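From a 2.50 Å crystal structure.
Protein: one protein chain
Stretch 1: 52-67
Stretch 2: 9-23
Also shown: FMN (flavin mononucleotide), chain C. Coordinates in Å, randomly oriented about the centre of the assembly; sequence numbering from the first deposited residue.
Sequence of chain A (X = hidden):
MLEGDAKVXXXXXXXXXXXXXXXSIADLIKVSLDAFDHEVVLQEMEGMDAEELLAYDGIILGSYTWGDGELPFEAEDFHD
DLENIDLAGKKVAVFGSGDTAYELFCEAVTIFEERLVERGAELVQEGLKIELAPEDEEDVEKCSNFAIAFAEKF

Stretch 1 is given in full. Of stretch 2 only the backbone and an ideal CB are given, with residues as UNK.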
ATOM      1  N   GLU A  52     -13.149  -3.644  -6.834  1.00 41.59           N
ATOM      2  CA  GLU A  52     -12.450  -2.993  -7.936  1.00 47.75           C
ATOM      3  C   GLU A  52     -11.055  -3.559  -8.174  1.00 53.54           C
ATOM      4  O   GLU A  52     -10.502  -3.365  -9.262  1.00 47.93           O
ATOM      5  CB  GLU A  52     -12.354  -1.488  -7.670  1.00 38.62           C
ATOM      6  CG  GLU A  52     -13.698  -0.797  -7.494  1.00 53.96           C
ATOM      7  CD  GLU A  52     -13.559   0.605  -6.929  1.00 75.95           C
ATOM      8  OE1 GLU A  52     -14.196   0.898  -5.894  1.00 70.97           O
ATOM      9  OE2 GLU A  52     -12.810   1.414  -7.517  1.00 74.11           O
ATOM     10  N   LEU A  53     -10.477  -4.252  -7.190  1.00 48.45           N
ATOM     11  CA  LEU A  53      -9.089  -4.692  -7.295  1.00 49.12           C
ATOM     12  C   LEU A  53      -8.884  -5.765  -8.356  1.00 52.92           C
ATOM     13  O   LEU A  53      -7.761  -5.929  -8.842  1.00 54.26           O
ATOM     14  CB  LEU A  53      -8.596  -5.211  -5.942  1.00 46.16           C
ATOM     15  CG  LEU A  53      -8.003  -4.209  -4.947  1.00 57.69           C
ATOM     16  CD1 LEU A  53      -9.033  -3.181  -4.500  1.00 52.90           C
ATOM     17  CD2 LEU A  53      -7.424  -4.942  -3.747  1.00 56.18           C
ATOM     18  N   LEU A  54      -9.936  -6.493  -8.732  1.00 46.20           N
ATOM     19  CA  LEU A  54      -9.787  -7.633  -9.627  1.00 50.96           C
ATOM     20  C   LEU A  54      -9.589  -7.236 -11.084  1.00 48.12           C
ATOM     21  O   LEU A  54      -9.254  -8.099 -11.903  1.00 51.59           O
ATOM     22  CB  LEU A  54     -10.999  -8.549  -9.495  1.00 45.88           C
ATOM     23  CG  LEU A  54     -11.349  -8.894  -8.045  1.00 54.10           C
ATOM     24  CD1 LEU A  54     -12.627  -9.714  -7.958  1.00 48.56           C
ATOM     25  CD2 LEU A  54     -10.183  -9.627  -7.402  1.00 54.45           C
ATOM     26  N   ALA A  55      -9.783  -5.962 -11.429  1.00 40.55           N
ATOM     27  CA  ALA A  55      -9.510  -5.509 -12.786  1.00 48.98           C
ATOM     28  C   ALA A  55      -8.023  -5.321 -13.049  1.00 55.47           C
ATOM     29  O   ALA A  55      -7.620  -5.234 -14.213  1.00 56.02           O
ATOM     30  CB  ALA A  55     -10.248  -4.198 -13.065  1.00 49.64           C
ATOM     31  N   TYR A  56      -7.206  -5.273 -12.003  1.00 50.90           N
ATOM     32  CA  TYR A  56      -5.794  -4.948 -12.110  1.00 48.24           C
ATOM     33  C   TYR A  56      -4.935  -6.207 -12.119  1.00 55.23           C
ATOM     34  O   TYR A  56      -5.348  -7.276 -11.661  1.00 57.35           O
ATOM     35  CB  TYR A  56      -5.367  -4.040 -10.954  1.00 31.43           C
ATOM     36  CG  TYR A  56      -6.064  -2.702 -10.940  1.00 37.71           C
ATOM     37  CD1 TYR A  56      -5.572  -1.635 -11.680  1.00 48.55           C
ATOM     38  CD2 TYR A  56      -7.217  -2.505 -10.191  1.00 47.10           C
ATOM     39  CE1 TYR A  56      -6.207  -0.407 -11.673  1.00 50.93           C
ATOM     40  CE2 TYR A  56      -7.860  -1.279 -10.177  1.00 46.73           C
ATOM     41  CZ  TYR A  56      -7.349  -0.235 -10.919  1.00 52.64           C
ATOM     42  OH  TYR A  56      -7.984   0.986 -10.910  1.00 47.93           O
ATOM     43  N   ASP A  57      -3.725  -6.063 -12.658  1.00 49.70           N
ATOM     44  CA  ASP A  57      -2.714  -7.107 -12.556  1.00 48.97           C
ATOM     45  C   ASP A  57      -1.872  -6.966 -11.297  1.00 48.89           C
ATOM     46  O   ASP A  57      -1.439  -7.976 -10.730  1.00 54.16           O
ATOM     47  CB  ASP A  57      -1.802  -7.084 -13.787  1.00 39.02           C
ATOM     48  CG  ASP A  57      -2.577  -6.975 -15.086  1.00 52.57           C
ATOM     49  OD1 ASP A  57      -2.651  -5.860 -15.645  1.00 56.15           O
ATOM     50  OD2 ASP A  57      -3.110  -8.005 -15.550  1.00 61.91           O
ATOM     51  N   GLY A  58      -1.637  -5.738 -10.851  1.00 47.65           N
ATOM     52  CA  GLY A  58      -0.943  -5.499  -9.603  1.00 25.48           C
ATOM     53  C   GLY A  58      -1.720  -4.535  -8.737  1.00 31.45           C
ATOM     54  O   GLY A  58      -2.456  -3.678  -9.226  1.00 33.87           O
ATOM     55  N   ILE A  59      -1.559  -4.694  -7.424  1.00 36.88           N
ATOM     56  CA  ILE A  59      -2.264  -3.877  -6.443  1.00 34.79           C
ATOM     57  C   ILE A  59      -1.300  -3.535  -5.317  1.00 40.90           C
ATOM     58  O   ILE A  59      -0.690  -4.430  -4.724  1.00 42.20           O
ATOM     59  CB  ILE A  59      -3.507  -4.593  -5.877  1.00 40.27           C
ATOM     60  CG1 ILE A  59      -4.526  -4.869  -6.985  1.00 36.08           C
ATOM     61  CG2 ILE A  59      -4.133  -3.766  -4.765  1.00 34.03           C
ATOM     62  CD1 ILE A  59      -5.185  -6.224  -6.877  1.00 35.81           C
ATOM     63  N   ILE A  60      -1.163  -2.248  -5.015  1.00 31.38           N
ATOM     64  CA  ILE A  60      -0.306  -1.783  -3.930  1.00 43.81           C
ATOM     65  C   ILE A  60      -1.179  -1.024  -2.943  1.00 32.61           C
ATOM     66  O   ILE A  60      -1.710   0.047  -3.267  1.00 36.47           O
ATOM     67  CB  ILE A  60       0.845  -0.905  -4.435  1.00 42.25           C
ATOM     68  CG1 ILE A  60       1.650  -1.639  -5.508  1.00 39.56           C
ATOM     69  CG2 ILE A  60       1.753  -0.512  -3.281  1.00 32.17           C
ATOM     70  CD1 ILE A  60       2.862  -0.869  -5.986  1.00 35.65           C
ATOM     71  N   LEU A  61      -1.332  -1.571  -1.742  1.00 35.00           N
ATOM     72  CA  LEU A  61      -2.084  -0.913  -0.687  1.00 36.25           C
ATOM     73  C   LEU A  61      -1.150  -0.086   0.187  1.00 34.42           C
ATOM     74  O   LEU A  61       0.042  -0.379   0.312  1.00 48.29           O
ATOM     75  CB  LEU A  61      -2.833  -1.934   0.172  1.00 33.86           C
ATOM     76  CG  LEU A  61      -3.780  -2.896  -0.550  1.00 43.94           C
ATOM     77  CD1 LEU A  61      -4.554  -3.734   0.455  1.00 24.15           C
ATOM     78  CD2 LEU A  61      -4.729  -2.138  -1.464  1.00 32.58           C
ATOM     79  N   GLY A  62      -1.707   0.958   0.792  1.00 29.40           N
ATOM     80  CA  GLY A  62      -0.945   1.816   1.676  1.00 33.01           C
ATOM     81  C   GLY A  62      -1.804   2.431   2.758  1.00 37.55           C
ATOM     82  O   GLY A  62      -2.928   2.865   2.490  1.00 39.28           O
ATOM     83  N   SER A  63      -1.298   2.474   3.986  1.00 25.51           N
ATOM     84  CA  SER A  63      -2.080   3.014   5.087  1.00 26.97           C
ATOM     85  C   SER A  63      -1.153   3.433   6.215  1.00 37.45           C
ATOM     86  O   SER A  63      -0.121   2.801   6.459  1.00 35.69           O
ATOM     87  CB  SER A  63      -3.102   1.993   5.602  1.00 24.17           C
ATOM     88  OG  SER A  63      -3.547   2.331   6.905  1.00 24.92           O
ATOM     89  N   TYR A  64      -1.533   4.509   6.895  1.00 26.46           N
ATOM     90  CA  TYR A  64      -0.868   4.886   8.128  1.00 22.87           C
ATOM     91  C   TYR A  64      -1.416   4.056   9.284  1.00 35.38           C
ATOM     92  O   TYR A  64      -2.461   3.408   9.180  1.00 40.42           O
ATOM     93  CB  TYR A  64      -1.044   6.380   8.406  1.00 28.57           C
ATOM     94  CG  TYR A  64      -2.468   6.816   8.682  1.00 40.31           C
ATOM     95  CD1 TYR A  64      -3.398   6.921   7.653  1.00 43.41           C
ATOM     96  CD2 TYR A  64      -2.879   7.137   9.967  1.00 49.00           C
ATOM     97  CE1 TYR A  64      -4.697   7.326   7.901  1.00 46.61           C
ATOM     98  CE2 TYR A  64      -4.177   7.541  10.223  1.00 37.25           C
ATOM     99  CZ  TYR A  64      -5.079   7.636   9.188  1.00 37.68           C
ATOM    100  OH  TYR A  64      -6.371   8.038   9.443  1.00 56.73           O
ATOM    101  N   THR A  65      -0.687   4.068  10.395  1.00 47.44           N
ATOM    102  CA  THR A  65      -1.078   3.324  11.583  1.00 40.81           C
ATOM    103  C   THR A  65      -1.634   4.281  12.628  1.00 37.81           C
ATOM    104  O   THR A  65      -1.062   5.346  12.877  1.00 41.69           O
ATOM    105  CB  THR A  65       0.107   2.547  12.161  1.00 35.29           C
ATOM    106  OG1 THR A  65       0.649   1.680  11.156  1.00 36.26           O
ATOM    107  CG2 THR A  65      -0.338   1.707  13.344  1.00 28.93           C
ATOM    108  N   TRP A  66      -2.759   3.901  13.231  1.00 51.03           N
ATOM    109  CA  TRP A  66      -3.409   4.708  14.244  1.00 47.81           C
ATOM    110  C   TRP A  66      -3.176   4.091  15.626  1.00 49.93           C
ATOM    111  O   TRP A  66      -2.283   3.250  15.802  1.00 55.45           O
ATOM    112  CB  TRP A  66      -4.893   4.859  13.897  1.00 45.18           C
ATOM    113  CG  TRP A  66      -5.506   6.133  14.410  1.00 46.27           C
ATOM    114  CD1 TRP A  66      -6.627   6.247  15.177  1.00 57.44           C
ATOM    115  CD2 TRP A  66      -5.032   7.471  14.191  1.00 56.88           C
ATOM    116  NE1 TRP A  66      -6.883   7.569  15.451  1.00 51.64           N
ATOM    117  CE2 TRP A  66      -5.920   8.341  14.857  1.00 50.90           C
ATOM    118  CE3 TRP A  66      -3.946   8.017  13.499  1.00 56.93           C
ATOM    119  CZ2 TRP A  66      -5.754   9.725  14.851  1.00 48.37           C
ATOM    120  CZ3 TRP A  66      -3.785   9.392  13.493  1.00 47.60           C
ATOM    121  CH2 TRP A  66      -4.684  10.230  14.164  1.00 43.31           C
ATOM    122  N   GLY A  67      -3.984   4.505  16.601  1.00 56.64           N
ATOM    123  CA  GLY A  67      -3.787   4.144  17.993  1.00 50.53           C
ATOM    124  C   GLY A  67      -3.625   2.667  18.289  1.00 64.60           C
ATOM    125  O   GLY A  67      -4.439   1.842  17.862  1.00 70.43           O
ATOM    126  N   UNK A   9      -5.970  -1.827 -17.800  1.00 73.86           N
ATOM    127  CA  UNK A   9      -5.697  -1.644 -16.379  1.00 64.62           C
ATOM    128  C   UNK A   9      -4.535  -2.526 -15.937  1.00 64.28           C
ATOM    129  O   UNK A   9      -4.401  -3.662 -16.395  1.00 74.01           O
ATOM    130  CB  UNK A   9      -6.944  -1.954 -15.549  1.00 64.62           C
ATOM    131  N   UNK A  10      -3.696  -2.005 -15.042  1.00 55.18           N
ATOM    132  CA  UNK A  10      -2.511  -2.744 -14.624  1.00 45.34           C
ATOM    133  C   UNK A  10      -2.298  -2.707 -13.115  1.00 47.19           C
ATOM    134  O   UNK A  10      -2.634  -3.667 -12.417  1.00 59.69           O
ATOM    135  CB  UNK A  10      -1.275  -2.185 -15.331  1.00 45.34           C
ATOM    136  N   UNK A  11      -1.726  -1.619 -12.604  1.00 35.00           N
ATOM    137  CA  UNK A  11      -1.350  -1.512 -11.200  1.00 49.34           C
ATOM    138  C   UNK A  11      -2.217  -0.457 -10.529  1.00 31.19           C
ATOM    139  O   UNK A  11      -2.428   0.632 -11.077  1.00 36.95           O
ATOM    140  CB  UNK A  11       0.134  -1.170 -11.052  1.00 49.34           C
ATOM    141  N   UNK A  12      -2.720  -0.785  -9.340  1.00 31.63           N
ATOM    142  CA  UNK A  12      -3.555   0.114  -8.556  1.00 36.64           C
ATOM    143  C   UNK A  12      -2.866   0.440  -7.240  1.00 41.69           C
ATOM    144  O   UNK A  12      -2.328  -0.450  -6.571  1.00 40.13           O
ATOM    145  CB  UNK A  12      -4.933  -0.502  -8.304  1.00 36.64           C
ATOM    146  N   UNK A  13      -2.886   1.717  -6.872  1.00 27.33           N
ATOM    147  CA  UNK A  13      -2.341   2.188  -5.604  1.00 32.28           C
ATOM    148  C   UNK A  13      -3.508   2.749  -4.801  1.00 36.98           C
ATOM    149  O   UNK A  13      -3.974   3.865  -5.060  1.00 44.60           O
ATOM    150  CB  UNK A  13      -1.244   3.234  -5.809  1.00 32.28           C
ATOM    151  N   UNK A  14      -3.989   1.977  -3.831  1.00 36.13           N
ATOM    152  CA  UNK A  14      -5.047   2.409  -2.927  1.00 33.67           C
ATOM    153  C   UNK A  14      -4.423   2.757  -1.582  1.00 26.87           C
ATOM    154  O   UNK A  14      -3.773   1.910  -0.959  1.00 39.25           O
ATOM    155  CB  UNK A  14      -6.120   1.329  -2.772  1.00 33.67           C
ATOM    156  N   UNK A  15      -4.612   3.998  -1.139  1.00 25.68           N
ATOM    157  CA  UNK A  15      -3.947   4.492   0.056  1.00 36.59           C
ATOM    158  C   UNK A  15      -4.946   5.140   1.004  1.00 30.04           C
ATOM    159  O   UNK A  15      -5.958   5.707   0.581  1.00 34.26           O
ATOM    160  CB  UNK A  15      -2.848   5.488  -0.318  1.00 36.59           C
ATOM    161  N   UNK A  16      -4.642   5.049   2.297  1.00 42.04           N
ATOM    162  CA  UNK A  16      -5.379   5.740   3.350  1.00 32.66           C
ATOM    163  C   UNK A  16      -4.432   6.744   3.990  1.00 33.17           C
ATOM    164  O   UNK A  16      -3.430   6.357   4.601  1.00 46.18           O
ATOM    165  CB  UNK A  16      -5.936   4.761   4.386  1.00 32.66           C
ATOM    166  N   UNK A  17      -4.741   8.030   3.847  1.00 53.90           N
ATOM    167  CA  UNK A  17      -3.897   9.084   4.387  1.00 36.71           C
ATOM    168  C   UNK A  17      -4.762  10.148   5.041  1.00 36.88           C
ATOM    169  O   UNK A  17      -5.793  10.547   4.493  1.00 59.90           O
ATOM    170  CB  UNK A  17      -3.022   9.698   3.292  1.00 36.71           C
ATOM    171  N   UNK A  18      -4.334  10.602   6.216  1.00 44.26           N
ATOM    172  CA  UNK A  18      -5.021  11.650   6.960  1.00 43.27           C
ATOM    173  C   UNK A  18      -4.251  12.960   6.996  1.00 42.97           C
ATOM    174  O   UNK A  18      -4.847  14.024   6.813  1.00 44.14           O
ATOM    175  CB  UNK A  18      -5.288  11.178   8.391  1.00 43.27           C
ATOM    176  N   UNK A  19      -2.938  12.912   7.216  1.00 49.97           N
ATOM    177  CA  UNK A  19      -2.115  14.111   7.274  1.00 41.67           C
ATOM    178  C   UNK A  19      -1.186  14.259   6.075  1.00 27.42           C
ATOM    179  O   UNK A  19      -0.385  15.200   6.044  1.00 44.24           O
ATOM    180  CB  UNK A  19      -1.289  14.105   8.562  1.00 41.67           C
ATOM    181  N   UNK A  20      -1.263  13.361   5.093  1.00 38.12           N
ATOM    182  CA  UNK A  20      -0.556  13.519   3.840  1.00 22.35           C
ATOM    183  C   UNK A  20       0.727  12.725   3.702  1.00 48.88           C
ATOM    184  O   UNK A  20       1.285  12.680   2.599  1.00 51.51           O
ATOM    185  CB  UNK A  20      -0.238  15.002   3.637  1.00 22.35           C
ATOM    186  N   UNK A  21       1.213  12.099   4.777  1.00 30.90           N
ATOM    187  CA  UNK A  21       2.480  11.377   4.695  1.00 38.95           C
ATOM    188  C   UNK A  21       2.359  10.144   3.806  1.00 36.13           C
ATOM    189  O   UNK A  21       3.182   9.934   2.908  1.00 34.32           O
ATOM    190  CB  UNK A  21       2.951  10.971   6.093  1.00 38.95           C
ATOM    191  N   UNK A  22       1.341   9.314   4.046  1.00 32.10           N
ATOM    192  CA  UNK A  22       1.134   8.139   3.204  1.00 40.97           C
ATOM    193  C   UNK A  22       0.791   8.543   1.776  1.00 37.56           C
ATOM    194  O   UNK A  22       1.218   7.889   0.816  1.00 44.68           O
ATOM    195  CB  UNK A  22       0.025   7.257   3.782  1.00 40.97           C
ATOM    196  N   UNK A  23       0.018   9.620   1.619  1.00 37.00           N
ATOM    197  CA  UNK A  23      -0.314  10.115   0.286  1.00 49.70           C
ATOM    198  C   UNK A  23       0.941  10.507  -0.484  1.00 38.91           C
ATOM    199  O   UNK A  23       1.050  10.235  -1.686  1.00 35.16           O
ATOM    200  CB  UNK A  23      -1.265  11.310   0.383  1.00 49.70           C
TER
HETATM  201  N1  FMN C1001       2.401   5.202  14.143  1.00 44.61           N
HETATM  202  C2  FMN C1001       2.757   3.874  14.266  1.00 42.44           C
HETATM  203  O2  FMN C1001       3.665   3.415  13.576  1.00 41.48           O
HETATM  204  N3  FMN C1001       2.096   3.057  15.162  1.00 44.27           N
HETATM  205  C4  FMN C1001       1.075   3.565  15.940  1.00 47.03           C
HETATM  206  O4  FMN C1001       0.486   2.836  16.737  1.00 48.44           O
HETATM  207  C4A FMN C1001       0.715   4.902  15.818  1.00 47.73           C
HETATM  208  N5  FMN C1001      -0.304   5.412  16.594  1.00 42.68           N
HETATM  209  C5A FMN C1001      -0.661   6.738  16.473  1.00 36.12           C
HETATM  210  C6  FMN C1001      -1.689   7.248  17.257  1.00 43.23           C
HETATM  211  C7  FMN C1001      -2.055   8.584  17.143  1.00 40.11           C
HETATM  212  C7M FMN C1001      -3.166   9.129  17.991  1.00 34.13           C
HETATM  213  C8  FMN C1001      -1.391   9.409  16.242  1.00 38.84           C
HETATM  214  C8M FMN C1001      -1.781  10.852  16.113  1.00 43.64           C
HETATM  215  C9  FMN C1001      -0.363   8.898  15.457  1.00 37.42           C
HETATM  216  C9A FMN C1001       0.005   7.562  15.570  1.00 44.83           C
HETATM  217  N10 FMN C1001       1.020   7.049  14.784  1.00 41.71           N
HETATM  218  C10 FMN C1001       1.382   5.721  14.915  1.00 41.53           C
HETATM  219  C1' FMN C1001       1.759   7.935  13.820  1.00 42.01           C
HETATM  220  C2' FMN C1001       1.148   8.021  12.425  1.00 32.78           C
HETATM  221  O2' FMN C1001       1.061   6.738  11.848  1.00 40.06           O
HETATM  222  C3' FMN C1001       2.047   8.918  11.578  1.00 27.85           C
HETATM  223  O3' FMN C1001       1.875  10.260  11.978  1.00 36.32           O
HETATM  224  C4' FMN C1001       1.806   8.795  10.075  1.00 41.53           C
HETATM  225  O4' FMN C1001       2.933   9.299   9.393  1.00 33.19           O
HETATM  226  C5' FMN C1001       0.569   9.553   9.602  1.00 38.88           C
HETATM  227  O5' FMN C1001       0.428   9.330   8.215  1.00 37.53           O
HETATM  228  P   FMN C1001      -0.595  10.185   7.311  1.00 39.35           P
HETATM  229  O1P FMN C1001       0.008  11.544   7.054  1.00 45.71           O
HETATM  230  O2P FMN C1001      -0.814   9.480   5.995  1.00 32.52           O
HETATM  231  O3P FMN C1001      -1.912  10.348   8.033  1.00 43.05           O

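Positions 11 to 16 pair in parallel register with strand 58-63, the axes 14° apart; backbone hydrogen bonds run from Gly58 N to the O of 10 (2.8 Å) through to the N of 16 to Gly62 O (2.8 Å), so side chains are constrained only through direction and space.

At position 9 the CB points toward stretch 1, 3.6 Å from Ala55 O and 4.1 Å from Tyr56 CD1. A small residue fits, though longer ones could lie along the ring; it is Ala9, poorly ordered.

Position 10 points away overall, its CB 3.9 Å from Asp57 OD1, so a polar or basic chain would suit. Lys10 is found, but it makes no salt bridge with Asp57: its CG lies 3.5 Å from Asp57 OD1 and the chain runs on past.

Position 11 shares a sheet face with Gly58 and Ile60. Gly58 offers no side chain, leaving room for a beta-branched or other aliphatic residue. Ile11 places CG2 4.3 Å from Ile60 CG1.

Position 12 turns to the face of Ile59, its CB 3.6 Å from Tyr56 CE2, with Leu53 also nearby. Leucine, methionine or isoleucine could fill this apolar pocket. Leu12 sets its CB 3.3 Å from the centroid of the Tyr56 ring, 1° off the normal, a CH-pi contact; its CD2 reaches Leu53 CD1 at 3.8 Å and Ile59 CG2 at 4.2 Å.

Position 13 lies beside Ile60, where valine or isoleucine would pack. Ile13 brings CG1 4.3 Å from Ile60 CB.

At 14 the CB meets a leucine branch, favouring a small apolar residue; Ala14 CB is 3.9 Å from Leu61 CD2.

Position 15 adjoins Gly62, so the visible atoms allow even a large residue. Tyr15 (chi1 p) leads its ring away.

At 16 the CB sits 4.1 Å from Ser63 CB and 4.5 Å from Tyr64 CE1, suiting a small residue: Ala16.

Position 17 points away from stretch 1; near the phosphate a short hydroxyl suits, and Ser17 OG donates to FMN O2P (2.9 Å).

Position 18 faces Tyr64 OH, its CB 3.5 Å away, with Trp66 beyond: a long apolar chain fits. Met18 extends all-t, its SD 3.8 Å from Trp66 CH2.

Position 19, near the phosphate, suits a small or polar residue: Ser19. Position 20, phi 100°, calls for glycine: Gly20, the N-cap. Position 21, clear of stretch 1 but near FMN, suits a polar residue; Asn21 ND2 donates to FMN O4' (2.9 Å).

The CB of 22 points toward stretch 1, 4.4 Å from Tyr64 N, and the nearby phosphate invites serine or threonine. Thr22 OG1 donates to FMN O2P (2.7 Å), while CG2 lies 3.8 Å from Ser63 N. Position 23 is out of reach, so many residues would do: Glu23.

Stretch 2, residues 9-23: AKILIAYASMSGNTE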
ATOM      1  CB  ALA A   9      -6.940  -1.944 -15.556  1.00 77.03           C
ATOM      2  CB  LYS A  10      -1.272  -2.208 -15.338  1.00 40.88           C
ATOM      3  CG  LYS A  10      -0.322  -3.304 -15.764  1.00 34.06           C
ATOM      4  CD  LYS A  10       0.716  -2.799 -16.735  1.00 32.93           C
ATOM      5  CE  LYS A  10       1.552  -3.952 -17.241  1.00 36.26           C
ATOM      6  NZ  LYS A  10       1.835  -4.939 -16.160  1.00 47.50           N
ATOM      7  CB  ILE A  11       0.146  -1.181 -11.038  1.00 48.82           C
ATOM      8  CG1 ILE A  11       1.002  -2.287 -11.657  1.00 48.42           C
ATOM      9  CG2 ILE A  11       0.501  -1.006  -9.569  1.00 30.91           C
ATOM     10  CD1 ILE A  11       2.489  -2.112 -11.433  1.00 38.03           C
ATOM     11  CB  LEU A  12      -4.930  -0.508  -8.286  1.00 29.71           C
ATOM     12  CG  LEU A  12      -5.659  -0.069  -7.013  1.00 33.07           C
ATOM     13  CD1 LEU A  12      -6.223   1.337  -7.164  1.00 38.74           C
ATOM     14  CD2 LEU A  12      -6.759  -1.056  -6.655  1.00 34.22           C
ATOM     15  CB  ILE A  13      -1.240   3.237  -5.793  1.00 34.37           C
ATOM     16  CG1 ILE A  13      -0.094   2.665  -6.629  1.00 33.71           C
ATOM     17  CG2 ILE A  13      -0.724   3.716  -4.445  1.00 26.07           C
ATOM     18  CD1 ILE A  13       0.956   3.686  -6.997  1.00 28.24           C
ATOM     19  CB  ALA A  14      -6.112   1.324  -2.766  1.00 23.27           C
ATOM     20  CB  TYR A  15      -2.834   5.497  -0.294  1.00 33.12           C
ATOM     21  CG  TYR A  15      -3.330   6.834  -0.803  1.00 29.84           C
ATOM     22  CD1 TYR A  15      -3.537   7.899   0.067  1.00 40.37           C
ATOM     23  CD2 TYR A  15      -3.581   7.034  -2.154  1.00 30.65           C
ATOM     24  CE1 TYR A  15      -3.988   9.121  -0.394  1.00 32.27           C
ATOM     25  CE2 TYR A  15      -4.031   8.254  -2.625  1.00 26.18           C
ATOM     26  CZ  TYR A  15      -4.232   9.294  -1.741  1.00 35.65           C
ATOM     27  OH  TYR A  15      -4.680  10.510  -2.203  1.00 38.86           O
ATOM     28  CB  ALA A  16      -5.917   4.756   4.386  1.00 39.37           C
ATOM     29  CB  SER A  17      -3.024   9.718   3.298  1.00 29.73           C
ATOM     30  OG  SER A  17      -2.201  10.736   3.840  1.00 28.54           O
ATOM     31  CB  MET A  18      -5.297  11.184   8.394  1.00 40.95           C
ATOM     32  CG  MET A  18      -5.821  12.271   9.320  1.00 41.33           C
ATOM     33  SD  MET A  18      -6.253  11.641  10.952  1.00 72.73           S
ATOM     34  CE  MET A  18      -6.424  13.168  11.873  1.00 47.27           C
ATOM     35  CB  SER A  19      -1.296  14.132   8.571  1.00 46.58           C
ATOM     36  OG  SER A  19      -0.385  13.051   8.626  1.00 47.15           O
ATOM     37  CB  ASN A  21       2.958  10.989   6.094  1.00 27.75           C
ATOM     38  CG  ASN A  21       3.080  12.182   7.020  1.00 44.58           C
ATOM     39  OD1 ASN A  21       3.429  13.282   6.592  1.00 30.13           O
ATOM     40  ND2 ASN A  21       2.790  11.971   8.299  1.00 34.40           N
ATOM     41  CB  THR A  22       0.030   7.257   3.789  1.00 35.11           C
ATOM     42  OG1 THR A  22       0.252   7.077   5.193  1.00 40.68           O
ATOM     43  CG2 THR A  22       0.011   5.897   3.104  1.00 21.66           C
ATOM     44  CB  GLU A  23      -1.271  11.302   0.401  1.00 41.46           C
ATOM     45  CG  GLU A  23      -1.761  11.853  -0.923  1.00 33.92           C
ATOM     46  CD  GLU A  23      -2.645  13.073  -0.746  1.00 38.83           C
ATOM     47  OE1 GLU A  23      -3.300  13.183   0.312  1.00 42.79           O
ATOM     48  OE2 GLU A  23      -2.684  13.921  -1.662  1.00 43.69           O
TER
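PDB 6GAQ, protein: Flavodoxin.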